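CRISPR-associated protein, Cse1 family (Acidimicrobium ferrooxidans, PDB 4H3T) probably serves as the large Cse1 subunit of a type I-E CRISPR Cascade complex, which recognises invading foreign DNA. Local coordinates at residues I403-F408 and A465-F470; A399-D404 and T472-I477; L334-E339 and L391-P396; D395-T400 and D478-P483. The protein carries 1 engineered substitution. All coordinates share one frame; numbering follows the deposited sequence.

Interaction 1. Residues I403-F408 and A465-F470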
loop_
_atom_site.group_PDB
_atom_site.type_symbol
_atom_site.label_atom_id
_atom_site.label_comp_id
_atom_site.label_asym_id
_atom_site.label_seq_id
_atom_site.Cartn_x
_atom_site.Cartn_y
_atom_site.Cartn_z
ATOM N N ILE A 403 10.725 3.344 -17.114
ATOM C CA ILE A 403 11.858 3.034 -16.218
ATOM C C ILE A 403 13.085 3.893 -16.584
ATOM O O ILE A 403 13.732 4.453 -15.699
ATOM C CB ILE A 403 12.186 1.516 -16.275
ATOM C CG1 ILE A 403 11.009 0.683 -15.665
ATOM C CG2 ILE A 403 13.492 1.203 -15.560
ATOM C CD1 ILE A 403 10.799 0.829 -14.148
ATOM N N ASP A 404 13.394 4.005 -17.869
ATOM C CA ASP A 404 14.541 4.792 -18.317
ATOM C C ASP A 404 14.410 6.264 -17.946
ATOM O O ASP A 404 15.419 6.940 -17.754
ATOM C CB ASP A 404 14.770 4.673 -19.807
ATOM C CG ASP A 404 15.265 3.331 -20.261
ATOM O OD1 ASP A 404 15.592 2.502 -19.398
ATOM O OD2 ASP A 404 15.286 3.096 -21.487
ATOM N N ALA A 405 13.198 6.766 -17.936
ATOM C CA ALA A 405 12.910 8.168 -17.574
ATOM C C ALA A 405 13.204 8.407 -16.101
ATOM O O ALA A 405 13.694 9.483 -15.732
ATOM C CB ALA A 405 11.461 8.518 -17.889
ATOM N N VAL A 406 12.919 7.413 -15.264
ATOM C CA VAL A 406 13.237 7.462 -13.835
ATOM C C VAL A 406 14.784 7.475 -13.676
ATOM O O VAL A 406 15.319 8.259 -12.924
ATOM C CB VAL A 406 12.593 6.280 -13.038
ATOM C CG1 VAL A 406 13.056 6.300 -11.585
ATOM C CG2 VAL A 406 11.087 6.372 -13.092
ATOM N N THR A 407 15.475 6.605 -14.412
ATOM C CA THR A 407 16.957 6.532 -14.392
ATOM C C THR A 407 17.595 7.872 -14.811
ATOM O O THR A 407 18.579 8.298 -14.202
ATOM C CB THR A 407 17.469 5.433 -15.313
ATOM O OG1 THR A 407 16.862 4.202 -14.907
ATOM C CG2 THR A 407 19.005 5.315 -15.281
ATOM N N PHE A 408 17.049 8.518 -15.836
ATOM C CA PHE A 408 17.539 9.811 -16.268
ATOM C C PHE A 408 17.336 10.863 -15.172
ATOM O O PHE A 408 18.258 11.645 -14.893
ATOM C CB PHE A 408 16.903 10.259 -17.603
ATOM C CG PHE A 408 17.538 11.523 -18.122
ATOM C CD1 PHE A 408 18.899 11.593 -18.333
ATOM C CD2 PHE A 408 16.793 12.680 -18.287
ATOM C CE1 PHE A 408 19.499 12.786 -18.714
ATOM C CE2 PHE A 408 17.373 13.827 -18.815
ATOM C CZ PHE A 408 18.731 13.890 -18.973
ATOM N N ALA A 465 5.164 16.186 -10.513
ATOM C CA ALA A 465 3.973 16.409 -11.357
ATOM C C ALA A 465 4.314 16.207 -12.855
ATOM O O ALA A 465 3.623 15.411 -13.512
ATOM C CB ALA A 465 3.374 17.797 -11.082
ATOM N N PRO A 466 5.517 16.639 -13.326
ATOM C CA PRO A 466 5.909 16.326 -14.717
ATOM C C PRO A 466 6.071 14.834 -14.999
ATOM O O PRO A 466 5.639 14.385 -16.049
ATOM C CB PRO A 466 7.252 17.042 -14.830
ATOM C CG PRO A 466 7.164 18.153 -13.922
ATOM C CD PRO A 466 6.440 17.646 -12.753
ATOM N N TYR A 467 6.663 14.023 -14.069
ATOM C CA TYR A 467 6.799 12.582 -14.312
ATOM C C TYR A 467 5.411 11.907 -14.417
ATOM O O TYR A 467 5.163 11.093 -15.285
ATOM C CB TYR A 467 7.620 11.883 -13.202
ATOM C CG TYR A 467 7.848 10.445 -13.570
ATOM C CD1 TYR A 467 8.848 10.095 -14.485
ATOM C CD2 TYR A 467 6.915 9.459 -13.222
ATOM C CE1 TYR A 467 8.962 8.803 -14.962
ATOM C CE2 TYR A 467 7.021 8.170 -13.706
ATOM C CZ TYR A 467 8.083 7.826 -14.519
ATOM O OH TYR A 467 8.134 6.561 -15.044
ATOM N N ARG A 468 4.517 12.254 -13.534
ATOM C CA ARG A 468 3.174 11.654 -13.526
ATOM C C ARG A 468 2.408 11.927 -14.849
ATOM O O ARG A 468 1.706 11.029 -15.367
ATOM C CB ARG A 468 2.395 12.166 -12.322
ATOM C CG ARG A 468 2.953 11.637 -10.957
ATOM C CD ARG A 468 2.284 12.373 -9.813
ATOM N NE ARG A 468 2.807 11.895 -8.538
ATOM C CZ ARG A 468 2.409 10.815 -7.882
ATOM N NH1 ARG A 468 1.403 10.085 -8.338
ATOM N NH2 ARG A 468 3.016 10.453 -6.761
ATOM N N HIS A 469 2.522 13.154 -15.365
ATOM C CA HIS A 469 1.961 13.590 -16.662
ATOM C C HIS A 469 2.617 12.813 -17.796
ATOM O O HIS A 469 1.944 12.390 -18.714
ATOM C CB HIS A 469 2.162 15.107 -16.890
ATOM C CG HIS A 469 1.482 15.641 -18.121
ATOM N ND1 HIS A 469 2.209 16.258 -19.162
ATOM C CD2 HIS A 469 0.154 15.719 -18.420
ATOM C CE1 HIS A 469 1.311 16.623 -20.072
ATOM N NE2 HIS A 469 0.060 16.332 -19.677
ATOM N N PHE A 470 3.932 12.663 -17.755
ATOM C CA PHE A 470 4.665 11.899 -18.759
ATOM C C PHE A 470 4.201 10.425 -18.763
ATOM O O PHE A 470 3.892 9.872 -19.813
ATOM C CB PHE A 470 6.209 12.007 -18.471
ATOM C CG PHE A 470 7.061 10.848 -18.926
ATOM C CD1 PHE A 470 7.560 10.794 -20.220
ATOM C CD2 PHE A 470 7.324 9.780 -18.069
ATOM C CE1 PHE A 470 8.264 9.665 -20.664
ATOM C CE2 PHE A 470 8.005 8.665 -18.506
ATOM C CZ PHE A 470 8.495 8.611 -19.794
#
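The helical turn with Ala-405 and Val-406 runs nearly antiparallel to the turn with Tyr-467 and Phe-470, at an angle of 162° and with the short axes 11.4 Å apart. The two turns belong to helices 397-415 and 445-473, part of the C-terminal helical bundle known from the Cse1 family. That spacing is wide for a helix pair, and two aromatic side chains span it. Tyr-467 has CG anti to the backbone N (chi1 -174°), which carries its ring out toward the other helix. Ala-405 CB sits at the edge of this ring, close to its plane, 3.9 Å from Tyr-467 CE1. Val-406 approaches the phenol end obliquely. Its CG2 branch, which lies beside its own backbone N, does the touching. Val-406 CG2 stands 3.6 Å from Tyr-467 CZ and 3.5 Å from Tyr-467 OH. The tyrosine hydroxyl goes on to a hydrogen bond with Ala-402 O, one turn earlier on the facing helix. This gives the buried hydroxyl a polar partner in an otherwise apolar setting. Trp-327 stacks on the tyrosine ring, while Trp-487 of helix 481-504 meets it edge-to-face. A phenylalanine at Tyr-467 would probably leave Ala-402 O without this side-chain partner and open a small gap beside Val-406. The small Ala-405 serves both aromatics at once. Its methyl also meets the outer end of the other ring, with Ala-405 CB 3.5 Å from Phe-470 CE2.

Interaction 2. Residues A399-D404 and T472-I477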
loop_
_atom_site.group_PDB
_atom_site.type_symbol
_atom_site.label_atom_id
_atom_site.label_comp_id
_atom_site.label_asym_id
_atom_site.label_seq_id
_atom_site.Cartn_x
_atom_site.Cartn_y
_atom_site.Cartn_z
ATOM N N ALA A 399 7.061 0.287 -20.866
ATOM C CA ALA A 399 7.672 0.095 -19.551
ATOM C C ALA A 399 9.153 0.541 -19.575
ATOM O O ALA A 399 9.624 1.235 -18.671
ATOM C CB ALA A 399 7.570 -1.359 -19.143
ATOM N N THR A 400 9.854 0.220 -20.657
ATOM C CA THR A 400 11.268 0.574 -20.800
ATOM C C THR A 400 11.466 2.108 -20.797
ATOM O O THR A 400 12.363 2.606 -20.089
ATOM C CB THR A 400 11.860 -0.072 -22.061
ATOM O OG1 THR A 400 11.723 -1.487 -21.905
ATOM C CG2 THR A 400 13.364 0.275 -22.282
ATOM N N VAL A 401 10.651 2.855 -21.555
ATOM C CA VAL A 401 10.788 4.326 -21.543
ATOM C C VAL A 401 10.408 4.860 -20.144
ATOM O O VAL A 401 11.055 5.801 -19.636
ATOM C CB VAL A 401 10.009 5.047 -22.692
ATOM C CG1 VAL A 401 8.499 4.979 -22.520
ATOM C CG2 VAL A 401 10.456 6.492 -22.824
ATOM N N ALA A 402 9.355 4.292 -19.514
ATOM C CA ALA A 402 8.981 4.749 -18.150
ATOM C C ALA A 402 10.130 4.540 -17.137
ATOM O O ALA A 402 10.436 5.442 -16.372
ATOM C CB ALA A 402 7.761 4.043 -17.664
ATOM N N ILE A 403 10.725 3.344 -17.114
ATOM C CA ILE A 403 11.858 3.034 -16.218
ATOM C C ILE A 403 13.085 3.893 -16.584
ATOM O O ILE A 403 13.732 4.453 -15.699
ATOM C CB ILE A 403 12.186 1.516 -16.275
ATOM C CG1 ILE A 403 11.009 0.683 -15.665
ATOM C CG2 ILE A 403 13.492 1.203 -15.560
ATOM C CD1 ILE A 403 10.799 0.829 -14.148
ATOM N N ASP A 404 13.394 4.005 -17.869
ATOM C CA ASP A 404 14.541 4.792 -18.317
ATOM C C ASP A 404 14.410 6.264 -17.946
ATOM O O ASP A 404 15.419 6.940 -17.754
ATOM C CB ASP A 404 14.770 4.673 -19.807
ATOM C CG ASP A 404 15.265 3.331 -20.261
ATOM O OD1 ASP A 404 15.592 2.502 -19.398
ATOM O OD2 ASP A 404 15.286 3.096 -21.487
ATOM N N THR A 472 1.339 9.070 -17.576
ATOM C CA THR A 472 -0.062 8.998 -18.068
ATOM C C THR A 472 -0.105 9.102 -19.592
ATOM O O THR A 472 -0.877 8.371 -20.231
ATOM C CB THR A 472 -0.955 10.086 -17.384
ATOM O OG1 THR A 472 -1.061 9.712 -15.996
ATOM C CG2 THR A 472 -2.331 10.162 -17.969
ATOM N N GLY A 473 0.727 9.967 -20.164
ATOM C CA GLY A 473 0.752 10.186 -21.636
ATOM C C GLY A 473 1.206 8.983 -22.450
ATOM O O GLY A 473 0.845 8.864 -23.621
ATOM N N LEU A 474 1.860 7.993 -21.811
ATOM C CA LEU A 474 2.342 6.805 -22.530
ATOM C C LEU A 474 1.186 5.883 -22.940
ATOM O O LEU A 474 1.350 5.104 -23.856
ATOM C CB LEU A 474 3.363 6.008 -21.733
ATOM C CG LEU A 474 4.606 6.722 -21.321
ATOM C CD1 LEU A 474 5.548 5.768 -20.579
ATOM C CD2 LEU A 474 5.333 7.351 -22.501
ATOM N N ALA A 475 0.013 6.071 -22.380
ATOM C CA ALA A 475 -1.170 5.295 -22.731
ATOM C C ALA A 475 -1.589 5.417 -24.207
ATOM O O ALA A 475 -2.192 4.478 -24.753
ATOM C CB ALA A 475 -2.340 5.738 -21.882
ATOM N N ASN A 476 -1.386 6.585 -24.829
ATOM C CA ASN A 476 -1.893 6.789 -26.188
ATOM C C ASN A 476 -0.816 7.102 -27.229
ATOM O O ASN A 476 -1.111 7.786 -28.207
ATOM C CB ASN A 476 -2.859 7.964 -26.160
ATOM C CG ASN A 476 -3.991 7.835 -25.204
ATOM O OD1 ASN A 476 -4.218 8.742 -24.406
ATOM N ND2 ASN A 476 -4.748 6.747 -25.291
ATOM N N ILE A 477 0.385 6.606 -27.050
ATOM C CA ILE A 477 1.508 6.893 -27.952
ATOM C C ILE A 477 2.037 5.612 -28.607
ATOM O O ILE A 477 2.309 4.618 -27.925
ATOM C CB ILE A 477 2.669 7.612 -27.189
ATOM C CG1 ILE A 477 2.197 8.971 -26.659
ATOM C CG2 ILE A 477 3.909 7.803 -28.144
ATOM C CD1 ILE A 477 3.218 9.626 -25.669
#
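Val-401 and Leu-474 reach toward each other tip to tip. Val-401 touches through one branch, CG1, which is placed between its backbone N and carbonyl carbon (chi1 70°). This methyl faces the forked end of the leucine. Val-401 CG1 lies 3.6 Å from Leu-474 CD1 and 4.0 Å from Leu-474 CD2. The leucine is stretched out to get there. Its CD1 is anti to CA (chi2 -178°), so this methyl is the leading one. Leu-474 CD1 also meets Ala-402 CB at 4.0 Å, so it lies against two successive residues of the facing helix. Ala-402 and Leu-474 are the backbone neighbours here, with their CA atoms 8.2 Å apart. The contact joins helix 397-415 to the region where helix 445-473 gives way to a turn, within the helical bundle of the protein. Pro-483 of helix 481-504 also packs on Leu-474, and Leu-330 of helix 330-334 packs on Ala-402. Arg-484 touches Val-401 and forms a salt bridge with Asp-404 on the same helix. All three touching residues are buried. The partners across the contact are methyl groups, with nothing polar between them. Its hold should therefore come from close fit and the exclusion of water, and it should have little of the directional demand of a polar bond.

Interaction 3. Residues L334-E339 and L391-P396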
loop_
_atom_site.group_PDB
_atom_site.type_symbol
_atom_site.label_atom_id
_atom_site.label_comp_id
_atom_site.label_asym_id
_atom_site.label_seq_id
_atom_site.Cartn_x
_atom_site.Cartn_y
_atom_site.Cartn_z
ATOM N N LEU A 334 6.735 -2.844 -11.162
ATOM C CA LEU A 334 6.748 -3.650 -12.403
ATOM C C LEU A 334 7.528 -4.976 -12.272
ATOM O O LEU A 334 7.221 -5.920 -13.000
ATOM C CB LEU A 334 7.299 -2.804 -13.528
ATOM C CG LEU A 334 6.525 -1.501 -13.811
ATOM C CD1 LEU A 334 7.101 -0.796 -15.008
ATOM C CD2 LEU A 334 5.095 -1.755 -14.026
ATOM N N ALA A 335 8.435 -5.078 -11.272
ATOM C CA ALA A 335 9.147 -6.289 -10.899
ATOM C C ALA A 335 9.778 -6.920 -12.158
ATOM O O ALA A 335 9.480 -8.058 -12.483
ATOM C CB ALA A 335 8.149 -7.259 -10.247
ATOM N N LEU A 336 10.539 -6.158 -12.913
ATOM C CA LEU A 336 11.056 -6.642 -14.198
ATOM C C LEU A 336 12.404 -7.386 -14.079
ATOM O O LEU A 336 12.764 -8.083 -15.033
ATOM C CB LEU A 336 11.168 -5.497 -15.194
ATOM C CG LEU A 336 9.842 -4.872 -15.627
ATOM C CD1 LEU A 336 10.076 -3.655 -16.515
ATOM C CD2 LEU A 336 8.999 -5.866 -16.376
ATOM N N GLY A 337 13.063 -7.328 -12.916
ATOM C CA GLY A 337 14.276 -8.124 -12.674
ATOM C C GLY A 337 13.991 -9.622 -12.654
ATOM O O GLY A 337 12.844 -10.061 -12.466
ATOM N N ALA A 338 15.044 -10.424 -12.901
ATOM C CA ALA A 338 14.960 -11.876 -12.960
ATOM C C ALA A 338 14.573 -12.498 -11.626
ATOM O O ALA A 338 14.028 -13.591 -11.621
ATOM C CB ALA A 338 16.299 -12.448 -13.404
ATOM N N GLU A 339 14.871 -11.857 -10.501
ATOM C CA GLU A 339 14.539 -12.450 -9.205
ATOM C C GLU A 339 13.236 -11.865 -8.605
ATOM O O GLU A 339 12.947 -12.149 -7.450
ATOM C CB GLU A 339 15.732 -12.237 -8.230
ATOM C CG GLU A 339 16.901 -13.156 -8.619
ATOM C CD GLU A 339 18.153 -13.113 -7.758
ATOM O OE1 GLU A 339 18.202 -12.311 -6.796
ATOM O OE2 GLU A 339 19.089 -13.894 -8.049
ATOM N N LEU A 391 2.293 -1.895 -18.113
ATOM C CA LEU A 391 2.178 -3.244 -17.517
ATOM C C LEU A 391 2.454 -4.328 -18.541
ATOM O O LEU A 391 2.718 -5.472 -18.158
ATOM C CB LEU A 391 0.806 -3.492 -16.897
ATOM C CG LEU A 391 0.377 -2.547 -15.861
ATOM C CD1 LEU A 391 -0.998 -2.948 -15.291
ATOM C CD2 LEU A 391 1.425 -2.473 -14.726
ATOM N N ASN A 392 2.411 -3.981 -19.845
ATOM C CA ASN A 392 2.637 -4.934 -20.966
ATOM C C ASN A 392 4.038 -5.520 -20.981
ATOM O O ASN A 392 5.041 -4.817 -21.188
ATOM C CB ASN A 392 2.360 -4.228 -22.288
ATOM C CG ASN A 392 2.226 -5.119 -23.510
ATOM O OD1 ASN A 392 2.750 -6.242 -23.579
ATOM N ND2 ASN A 392 1.660 -4.567 -24.574
ATOM N N GLN A 393 4.115 -6.818 -20.766
ATOM C CA GLN A 393 5.377 -7.561 -20.777
ATOM C C GLN A 393 5.692 -8.202 -22.156
ATOM O O GLN A 393 6.864 -8.496 -22.437
ATOM C CB GLN A 393 5.348 -8.631 -19.686
ATOM C CG GLN A 393 5.415 -7.953 -18.318
ATOM C CD GLN A 393 5.541 -8.960 -17.250
ATOM O OE1 GLN A 393 6.626 -9.350 -16.865
ATOM N NE2 GLN A 393 4.467 -9.555 -16.922
ATOM N N GLU A 394 4.660 -8.342 -22.996
ATOM C CA GLU A 394 4.730 -8.858 -24.384
ATOM C C GLU A 394 5.559 -7.876 -25.242
ATOM O O GLU A 394 6.544 -8.287 -25.856
ATOM C CB GLU A 394 3.298 -9.028 -24.959
ATOM C CG GLU A 394 3.019 -10.410 -25.530
ATOM C CD GLU A 394 1.961 -10.419 -26.615
ATOM O OE1 GLU A 394 0.777 -10.172 -26.289
ATOM O OE2 GLU A 394 2.320 -10.647 -27.796
ATOM N N ASP A 395 5.130 -6.582 -25.266
ATOM C CA ASP A 395 5.829 -5.448 -25.901
ATOM C C ASP A 395 6.295 -4.521 -24.782
ATOM O O ASP A 395 5.540 -3.650 -24.331
ATOM C CB ASP A 395 4.919 -4.695 -26.891
ATOM C CG ASP A 395 5.619 -3.595 -27.676
ATOM O OD1 ASP A 395 6.729 -3.136 -27.233
ATOM O OD2 ASP A 395 5.102 -3.223 -28.754
ATOM N N PRO A 396 7.558 -4.650 -24.376
ATOM C CA PRO A 396 8.044 -3.884 -23.227
ATOM C C PRO A 396 8.489 -2.449 -23.499
ATOM O O PRO A 396 9.046 -1.867 -22.583
ATOM C CB PRO A 396 9.218 -4.742 -22.749
ATOM C CG PRO A 396 9.766 -5.287 -23.955
ATOM C CD PRO A 396 8.593 -5.598 -24.845
#
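Leu-334 and Leu-391 share one side-chain shape, with CG anti to the carbonyl carbon in each (chi1 -58° and -57°). In both, CD1 is the extended branch, and the other branch, CD2, turns to the partner. Leu-334 CD2 meets Leu-391 CD2 at 3.8 Å. The two side chains cross at about a right angle, and this pair of methyls is their closest touch. Their CA atoms are 6.9 Å apart. Both leucines are buried. Leu-334 ends helix 330-334, and Leu-391 lies in the end region of the short helix 388-391. The chains then run on as loops. Ala-335 leaves the helical conformation with a positive phi. On the other side Asn-392 forms an Asx motif. Its OD1 accepts from Asp-395 N at 2.9 Å, with a nearly straight N-H angle of 166°, although the donor lies well above the carbonyl plane. A weak bond from Glu-394 N reaches the same oxygen. This turn brings the chain round to Pro-396, the N-cap of helix 397-415. Farther out, Leu-336 and Gln-393 make a looser touch where both residues are exposed, and Leu-336 CD2 comes 4.2 Å from Gln-393 OE1. The amide NE2 of Gln-393 is turned to a hydrogen bond with Glu-350. Arg-342 bridges the two backbones where the loops begin. Its NH2 bonds to Leu-334 O, and its NH1 bonds to Leu-391 O.

Interaction 4. Residues D395-T400 and D478-P483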
loop_
_atom_site.group_PDB
_atom_site.type_symbol
_atom_site.label_atom_id
_atom_site.label_comp_id
_atom_site.label_asym_id
_atom_site.label_seq_id
_atom_site.Cartn_x
_atom_site.Cartn_y
_atom_site.Cartn_z
ATOM N N ASP A 395 5.130 -6.582 -25.266
ATOM C CA ASP A 395 5.829 -5.448 -25.901
ATOM C C ASP A 395 6.295 -4.521 -24.782
ATOM O O ASP A 395 5.540 -3.650 -24.331
ATOM C CB ASP A 395 4.919 -4.695 -26.891
ATOM C CG ASP A 395 5.619 -3.595 -27.676
ATOM O OD1 ASP A 395 6.729 -3.136 -27.233
ATOM O OD2 ASP A 395 5.102 -3.223 -28.754
ATOM N N PRO A 396 7.558 -4.650 -24.376
ATOM C CA PRO A 396 8.044 -3.884 -23.227
ATOM C C PRO A 396 8.489 -2.449 -23.499
ATOM O O PRO A 396 9.046 -1.867 -22.583
ATOM C CB PRO A 396 9.218 -4.742 -22.749
ATOM C CG PRO A 396 9.766 -5.287 -23.955
ATOM C CD PRO A 396 8.593 -5.598 -24.845
ATOM N N ALA A 397 8.265 -1.867 -24.688
ATOM C CA ALA A 397 8.762 -0.512 -25.001
ATOM C C ALA A 397 8.208 0.586 -24.053
ATOM O O ALA A 397 8.953 1.434 -23.592
ATOM C CB ALA A 397 8.442 -0.161 -26.456
ATOM N N ALA A 398 6.936 0.570 -23.745
ATOM C CA ALA A 398 6.323 1.558 -22.854
ATOM C C ALA A 398 6.913 1.496 -21.409
ATOM O O ALA A 398 7.302 2.525 -20.845
ATOM C CB ALA A 398 4.843 1.392 -22.840
ATOM N N ALA A 399 7.061 0.287 -20.866
ATOM C CA ALA A 399 7.672 0.095 -19.551
ATOM C C ALA A 399 9.153 0.541 -19.575
ATOM O O ALA A 399 9.624 1.235 -18.671
ATOM C CB ALA A 399 7.570 -1.359 -19.143
ATOM N N THR A 400 9.854 0.220 -20.657
ATOM C CA THR A 400 11.268 0.574 -20.800
ATOM C C THR A 400 11.466 2.108 -20.797
ATOM O O THR A 400 12.363 2.606 -20.089
ATOM C CB THR A 400 11.860 -0.072 -22.061
ATOM O OG1 THR A 400 11.723 -1.487 -21.905
ATOM C CG2 THR A 400 13.364 0.275 -22.282
ATOM N N ASP A 478 2.241 5.683 -29.884
ATOM C CA ASP A 478 2.779 4.605 -30.730
ATOM C C ASP A 478 4.294 4.791 -30.788
ATOM O O ASP A 478 5.013 3.976 -30.229
ATOM C CB ASP A 478 2.093 4.651 -32.107
ATOM C CG ASP A 478 2.578 3.644 -33.167
ATOM O OD1 ASP A 478 2.340 3.905 -34.406
ATOM O OD2 ASP A 478 3.159 2.588 -32.770
ATOM N N ASP A 479 4.766 5.919 -31.281
ATOM C CA ASP A 479 6.212 6.210 -31.328
ATOM C C ASP A 479 6.716 6.788 -30.004
ATOM O O ASP A 479 6.703 7.997 -29.788
ATOM C CB ASP A 479 6.577 7.168 -32.485
ATOM C CG ASP A 479 8.102 7.334 -32.683
ATOM O OD1 ASP A 479 8.892 6.796 -31.834
ATOM O OD2 ASP A 479 8.509 7.987 -33.683
ATOM N N LEU A 480 7.292 5.918 -29.183
ATOM C CA LEU A 480 7.758 6.253 -27.847
ATOM C C LEU A 480 9.095 7.014 -27.856
ATOM O O LEU A 480 9.538 7.436 -26.804
ATOM C CB LEU A 480 7.852 4.982 -26.979
ATOM C CG LEU A 480 6.501 4.290 -26.763
ATOM C CD1 LEU A 480 6.687 2.835 -26.501
ATOM C CD2 LEU A 480 5.697 4.946 -25.655
ATOM N N GLU A 481 9.707 7.261 -29.015
ATOM C CA GLU A 481 10.926 8.072 -29.053
ATOM C C GLU A 481 10.606 9.567 -28.738
ATOM O O GLU A 481 11.445 10.288 -28.230
ATOM C CB GLU A 481 11.639 7.960 -30.435
ATOM C CG GLU A 481 13.130 7.699 -30.281
ATOM C CD GLU A 481 13.476 6.220 -30.254
ATOM O OE1 GLU A 481 14.085 5.740 -31.240
ATOM O OE2 GLU A 481 13.061 5.525 -29.294
ATOM N N ARG A 482 9.387 10.013 -29.019
ATOM C CA ARG A 482 8.965 11.397 -28.780
ATOM C C ARG A 482 8.867 11.699 -27.281
ATOM O O ARG A 482 9.578 12.585 -26.828
ATOM C CB ARG A 482 7.642 11.632 -29.508
ATOM C CG ARG A 482 7.170 13.057 -29.564
ATOM C CD ARG A 482 5.927 13.108 -30.447
ATOM N NE ARG A 482 6.165 12.588 -31.806
ATOM C CZ ARG A 482 6.591 13.298 -32.852
ATOM N NH1 ARG A 482 6.843 14.600 -32.729
ATOM N NH2 ARG A 482 6.768 12.713 -34.032
ATOM N N PRO A 483 8.109 10.952 -26.455
ATOM C CA PRO A 483 8.084 11.283 -25.025
ATOM C C PRO A 483 9.467 11.118 -24.347
ATOM O O PRO A 483 9.767 11.808 -23.379
ATOM C CB PRO A 483 7.029 10.329 -24.472
ATOM C CG PRO A 483 6.918 9.212 -25.477
ATOM C CD PRO A 483 7.128 9.892 -26.762
#
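Leu-480 drives its CD1 methyl against the first turn of helix 397-415, and this is the tight part of the contact. Ala-397 CB is only 3.5 Å from Leu-480 CD1, closer than carbons usually pack. The same methyl lies 3.6 Å from Ala-398 N, so it rests on backbone as well as on side chain. Ala-398 CB is less close, at 4.3 Å from Leu-480 CD1. The leucine comes from the loop just before helix 481-504. With CG anti to the carbonyl carbon (chi1 -63°), its side chain extends toward the start of the facing helix. Its other methyl, CD2, packs on Leu-474. The solvent side is different. There the two segments do not touch, and each makes polar bonds within itself. Asp-395 OD1 accepts from Ala-397 N at 3.2 Å, using its anti side, and this closes an Asx turn. Pro-396 O, at the N-cap, is gripped twice by Thr-400, through its N at 3.0 Å and its OG1 at 2.8 Å. Asp-479 OD1 takes Glu-481 N at 3.0 Å from above the carboxylate plane, a capping bond. Each of the two helices that begin here has an aspartate shortly before its first turn. The negative charges probably suit the positive ends of the helix dipoles, while adhesion between the segments falls to a single leucine methyl against the side chains and backbone of two alanines.

Interactions 1 and 2 are the buried ones and hold the same two helices, 397-415 and 445-473. Interaction 1 spans the distance between them with aromatic rings, and interaction 2 with aliphatic branches. Interaction 4 lies nearer the surface, its centre about 6 Å from that of interaction 2, and adds helix 481-504 to the start of helix 397-415. The two share Ala-399 and Thr-400. Interaction 3 joins two loops, partly buried, and leads directly into helix 397-415. Leu-334 packs on Ala-399 and Ile-403, linking interaction 3 to the bundle. Aspartate capping marks interaction 4, an asparagine turn interaction 3; the deeper pair rely on apolar packing across each contact, with the Tyr-467 hydroxyl linking the two.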